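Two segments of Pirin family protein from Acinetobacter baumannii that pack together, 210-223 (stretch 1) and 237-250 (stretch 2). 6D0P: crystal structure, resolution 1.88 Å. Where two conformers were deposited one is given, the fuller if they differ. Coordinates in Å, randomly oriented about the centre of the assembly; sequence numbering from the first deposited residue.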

# COMPACT_ATOMS: atom_id res chain seq x y z
N VAL A 210 1.86 5.55 10.28
CA VAL A 210 1.19 6.75 10.65
C VAL A 210 1.36 7.73 9.48
O VAL A 210 2.44 8.20 9.23
N LEU A 211 0.28 8.00 8.76
CA LEU A 211 0.34 8.91 7.64
C LEU A 211 0.34 10.36 8.12
O LEU A 211 1.14 11.19 7.62
N GLU A 212 -0.51 10.65 9.09
CA GLU A 212 -0.68 11.99 9.61
C GLU A 212 -1.20 11.87 11.04
O GLU A 212 -2.00 10.99 11.31
N GLY A 213 -0.72 12.72 11.93
CA GLY A 213 -1.18 12.73 13.31
C GLY A 213 -0.10 12.32 14.28
O GLY A 213 1.10 12.55 14.04
N ALA A 214 -0.53 11.70 15.38
CA ALA A 214 0.37 11.33 16.48
C ALA A 214 -0.32 10.29 17.35
O ALA A 214 -1.43 10.55 17.88
N VAL A 215 0.31 9.12 17.49
CA VAL A 215 -0.27 8.02 18.24
C VAL A 215 0.83 7.30 19.03
O VAL A 215 1.97 7.13 18.54
N VAL A 216 0.47 6.87 20.25
CA VAL A 216 1.38 6.20 21.16
C VAL A 216 1.12 4.70 21.05
O VAL A 216 -0.03 4.26 21.19
N VAL A 217 2.18 3.93 20.80
CA VAL A 217 2.11 2.48 20.72
C VAL A 217 2.51 1.88 22.08
O VAL A 217 3.57 2.22 22.64
N ASN A 218 1.70 0.96 22.59
CA ASN A 218 1.96 0.24 23.84
C ASN A 218 2.29 1.20 24.99
O ASN A 218 3.18 0.90 25.79
N ASP A 219 1.60 2.33 25.05
CA ASP A 219 1.70 3.32 26.14
C ASP A 219 3.08 3.98 26.26
O ASP A 219 3.20 4.88 27.07
N THR A 220 4.10 3.60 25.51
CA THR A 220 5.42 4.20 25.75
C THR A 220 6.10 4.74 24.49
O THR A 220 7.11 5.40 24.64
N ASN A 221 5.64 4.47 23.27
CA ASN A 221 6.39 5.00 22.11
C ASN A 221 5.48 5.83 21.21
O ASN A 221 4.56 5.32 20.57
N ARG A 222 5.77 7.12 21.13
CA ARG A 222 4.96 8.00 20.33
C ARG A 222 5.48 8.05 18.89
O ARG A 222 6.68 8.12 18.66
N LEU A 223 4.56 8.03 17.95
CA LEU A 223 4.86 8.07 16.52
C LEU A 223 4.17 9.29 15.90
O LEU A 223 3.00 9.53 16.19
N GLU A 237 -0.60 -8.90 20.42
CA GLU A 237 -1.41 -7.70 20.59
C GLU A 237 -0.54 -6.46 20.80
O GLU A 237 0.61 -6.53 21.25
N PHE A 238 -1.14 -5.32 20.47
CA PHE A 238 -0.54 -4.04 20.73
C PHE A 238 -1.67 -3.02 20.85
O PHE A 238 -2.81 -3.29 20.44
N SER A 239 -1.33 -1.87 21.39
CA SER A 239 -2.31 -0.81 21.60
C SER A 239 -1.87 0.47 20.88
O SER A 239 -0.66 0.75 20.72
N LEU A 240 -2.86 1.25 20.49
CA LEU A 240 -2.66 2.55 19.89
C LEU A 240 -3.53 3.56 20.65
O LEU A 240 -4.72 3.31 20.89
N ASN A 241 -2.94 4.67 21.02
CA ASN A 241 -3.63 5.72 21.78
C ASN A 241 -3.36 7.04 21.07
O ASN A 241 -2.22 7.49 21.06
N ALA A 242 -4.37 7.63 20.44
CA ALA A 242 -4.16 8.85 19.65
C ALA A 242 -4.01 10.12 20.52
O ALA A 242 -4.84 10.42 21.36
N GLU A 243 -2.98 10.90 20.23
CA GLU A 243 -2.72 12.20 20.89
C GLU A 243 -3.30 13.33 20.02
O GLU A 243 -3.48 14.47 20.48
N GLU A 244 -3.55 12.98 18.76
CA GLU A 244 -4.12 13.87 17.74
C GLU A 244 -4.94 13.01 16.77
O GLU A 244 -4.70 11.81 16.68
N ASP A 245 -5.87 13.59 16.02
CA ASP A 245 -6.58 12.80 15.00
C ASP A 245 -5.51 12.19 14.08
O ASP A 245 -4.64 12.94 13.58
N THR A 246 -5.56 10.88 13.87
CA THR A 246 -4.49 10.18 13.17
C THR A 246 -5.02 9.31 12.02
O THR A 246 -5.94 8.54 12.23
N LYS A 247 -4.43 9.45 10.84
CA LYS A 247 -4.68 8.58 9.72
C LYS A 247 -3.60 7.50 9.75
O LYS A 247 -2.38 7.83 9.77
N PHE A 248 -4.01 6.24 9.76
CA PHE A 248 -3.05 5.14 9.91
C PHE A 248 -3.34 3.98 8.95
O PHE A 248 -4.41 3.89 8.32
N LEU A 249 -2.34 3.13 8.83
CA LEU A 249 -2.48 1.81 8.25
C LEU A 249 -1.83 0.81 9.19
O LEU A 249 -0.84 1.14 9.90
N VAL A 250 -2.43 -0.34 9.27
CA VAL A 250 -1.79 -1.47 9.95
C VAL A 250 -1.61 -2.56 8.88
O VAL A 250 -2.58 -2.96 8.23

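What frame do the side chains hang from? The two stretches run antiparallel, and paired residues share a face of the sheet. Val216 and Asn241 exchange backbone hydrogen bonds, Val216 N to Asn241 O and Asn241 N to Val216 O, both 2.9 Å, so their side chains emerge on the same face. Val215, Val217, Leu240 and Ala242 emerge on the other. Where the chain turns a corner, Leu211 N and Lys247 N donate to Lys247 O and Glu212 O respectively, each at 2.9 Å, and the register slips by one residue in a beta bulge between Val210 and Glu212.

Which apolar side chains meet? Val215 (chi1 p) and Val217 (chi1 t) share Leu240, whose m,t rotamer brings its end nearer to stretch 1. Val215 CG2 lies 3.7 Å from Leu240 CB, and Val217 CG2 is 3.7 Å from Leu240 CD2, so the leucine is touched at both its root and its tip. Farther along, Thr246 CG2 comes within 3.8 Å of Val210 CG1 and 4.0 Å of Val215 CG1, placing the methyl of a buried threonine among valines. Leu211 (m,t) points toward stretch 2, and its CD1 packs 3.5 Å from Leu249 CD1. On the face of Val216 and Asn241, the t rotamer of Val216 sets CG2 3.5 Å from Glu243 OE2, an apolar methyl beside a carboxylate.

How do charged side chains tie the edges together? The extended Lys247 (m,t,t,t) carries NZ to 2.8 Å from Glu212 OE1, a salt bridge that is also a hydrogen bond; Glu212 is t at chi1 and chi2. Its other oxygen, OE2, accepts from water 1 at 3.0 Å, and the same water donates to Asp245 O, also at 3.0 Å. Arg222, t through chi3, lays one face of its guanidinium over Glu243 CG, with NH1 3.9 Å from that carbon. Its NH2 makes a long salt bridge of 3.9 Å to Glu244 OE2, and water 4 bridges the two, accepting from Arg222 NH2 at 2.6 Å and donating to Glu244 OE2 at 2.7 Å.

Where do neutral polar side chains stand in for backbone partners? Thr246 (m) accepts at OG1 from Ala214 N at 3.1 Å and donates from the same OG1 to Glu244 O at 2.7 Å, tying stretch 1 to the corner of stretch 2. A CB on Gly213 would clash with Thr246 OG1 and Asp245 O, and its backbone angles themselves call for glycine. At the far end Asn218 (m) turns its OD1 to accept from Ser239 N at 3.0 Å, while Asn218 N donates to Ser239 O at 3.0 Å. Ser239 (p) has two waters at OG: water 2, 2.9 Å from Ser239 OG, also bonds Val216 O and Asp219 N, and water 3, 2.5 Å from that OG, donates to Asp219 OD2.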

# COMPACT_ATOMS: atom_id res chain seq x y z
CB VAL A 210 1.72 7.33 11.97
CG1 VAL A 210 1.00 8.62 12.36
CG2 VAL A 210 1.62 6.30 13.08
CB LEU A 211 -0.85 8.66 6.71
CG LEU A 211 -0.94 7.26 6.12
CD1 LEU A 211 -2.24 7.12 5.33
CD2 LEU A 211 0.26 6.93 5.25
CB GLU A 212 -1.69 12.74 8.73
CG GLU A 212 -1.85 14.20 9.03
CD GLU A 212 -3.01 14.81 8.25
OE1 GLU A 212 -2.95 14.82 6.96
OE2 GLU A 212 -3.99 15.24 8.90
CB ALA A 214 0.69 12.54 17.31
CB VAL A 215 -1.01 7.07 17.28
CG1 VAL A 215 -0.13 6.66 16.11
CG2 VAL A 215 -1.57 5.86 18.00
CB VAL A 216 1.20 6.69 22.61
CG1 VAL A 216 2.10 5.93 23.57
CG2 VAL A 216 1.44 8.19 22.72
CB VAL A 217 3.03 1.94 19.61
CG1 VAL A 217 2.92 0.43 19.46
CG2 VAL A 217 2.79 2.64 18.28
CB ASN A 218 3.06 -0.81 23.66
CG ASN A 218 2.63 -1.91 22.72
OD1 ASN A 218 1.45 -2.12 22.52
ND2 ASN A 218 3.59 -2.63 22.14
CB ASP A 219 1.41 2.70 27.51
CG ASP A 219 0.05 2.06 27.62
OD1 ASP A 219 -0.95 2.68 27.16
OD2 ASP A 219 -0.01 0.94 28.14
CB THR A 220 6.36 3.17 26.41
OG1 THR A 220 6.42 2.05 25.53
CG2 THR A 220 5.89 2.72 27.78
CB ASN A 221 7.09 3.90 21.32
CG ASN A 221 8.30 3.35 22.06
OD1 ASN A 221 8.22 2.26 22.61
ND2 ASN A 221 9.41 4.09 22.07
CB ARG A 222 4.97 9.39 20.96
CG ARG A 222 4.13 10.40 20.20
CD ARG A 222 3.92 11.61 21.07
NE ARG A 222 3.34 12.70 20.30
CZ ARG A 222 2.67 13.69 20.83
NH1 ARG A 222 2.48 13.71 22.14
NH2 ARG A 222 2.20 14.65 20.06
CB LEU A 223 4.32 6.82 15.83
CG LEU A 223 4.80 5.47 16.36
CD1 LEU A 223 4.10 4.37 15.58
CD2 LEU A 223 6.31 5.34 16.25
CB GLU A 237 -2.38 -7.89 21.76
CG GLU A 237 -1.86 -7.41 23.09
CD GLU A 237 -2.83 -7.57 24.25
OE1 GLU A 237 -3.26 -8.71 24.48
OE2 GLU A 237 -3.16 -6.55 24.91
CB PHE A 238 0.47 -3.66 19.64
CG PHE A 238 -0.10 -3.44 18.27
CD1 PHE A 238 -0.33 -4.51 17.42
CD2 PHE A 238 -0.40 -2.16 17.82
CE1 PHE A 238 -0.86 -4.31 16.15
CE2 PHE A 238 -0.90 -1.96 16.55
CZ PHE A 238 -1.13 -3.03 15.71
CB SER A 239 -2.54 -0.55 23.07
OG SER A 239 -1.41 0.07 23.69
CB LEU A 240 -3.06 2.52 18.41
CG LEU A 240 -2.23 1.66 17.47
CD1 LEU A 240 -2.77 1.78 16.05
CD2 LEU A 240 -0.76 2.07 17.48
CB ASN A 241 -3.15 5.74 23.23
CG ASN A 241 -4.10 6.46 24.17
OD1 ASN A 241 -5.07 7.08 23.74
ND2 ASN A 241 -3.84 6.35 25.47
CB ALA A 242 -5.30 9.01 18.68
CB GLU A 243 -1.23 12.38 21.14
CG GLU A 243 -0.63 11.31 22.03
CD GLU A 243 -0.78 11.56 23.52
OE1 GLU A 243 -1.72 12.29 23.90
OE2 GLU A 243 0.03 11.02 24.30
CB GLU A 244 -3.04 14.53 16.87
CG GLU A 244 -2.06 15.43 17.59
CD GLU A 244 -0.93 15.88 16.67
OE1 GLU A 244 -1.09 15.76 15.43
OE2 GLU A 244 0.12 16.35 17.19
CB ASP A 245 -7.51 13.68 14.15
CG ASP A 245 -8.80 14.08 14.86
OD1 ASP A 245 -8.96 13.75 16.05
OD2 ASP A 245 -9.63 14.72 14.20
CB THR A 246 -3.72 9.30 14.17
OG1 THR A 246 -3.16 10.13 15.20
CG2 THR A 246 -2.65 8.46 13.53
CB LYS A 247 -4.61 9.29 8.36
CG LYS A 247 -5.53 10.47 8.13
CD LYS A 247 -5.05 11.31 6.93
CE LYS A 247 -5.67 12.69 6.78
NZ LYS A 247 -5.03 13.44 5.66
CB PHE A 248 -3.11 4.57 11.34
CG PHE A 248 -4.38 3.81 11.63
CD1 PHE A 248 -4.49 2.45 11.34
CD2 PHE A 248 -5.48 4.44 12.17
CE1 PHE A 248 -5.68 1.77 11.55
CE2 PHE A 248 -6.66 3.75 12.41
CZ PHE A 248 -6.77 2.41 12.09
CB LEU A 249 -1.84 1.67 6.87
CG LEU A 249 -2.52 2.45 5.77
CD1 LEU A 249 -1.72 3.68 5.47
CD2 LEU A 249 -2.69 1.60 4.53
CB VAL A 250 -2.61 -1.95 11.15
CG1 VAL A 250 -2.05 -3.24 11.73
CG2 VAL A 250 -2.70 -0.88 12.22
O HOH W 1 -5.03 12.95 10.62
O HOH W 2 -0.78 2.91 23.50
O HOH W 3 -1.23 -0.55 26.11
O HOH W 4 2.66 15.42 17.60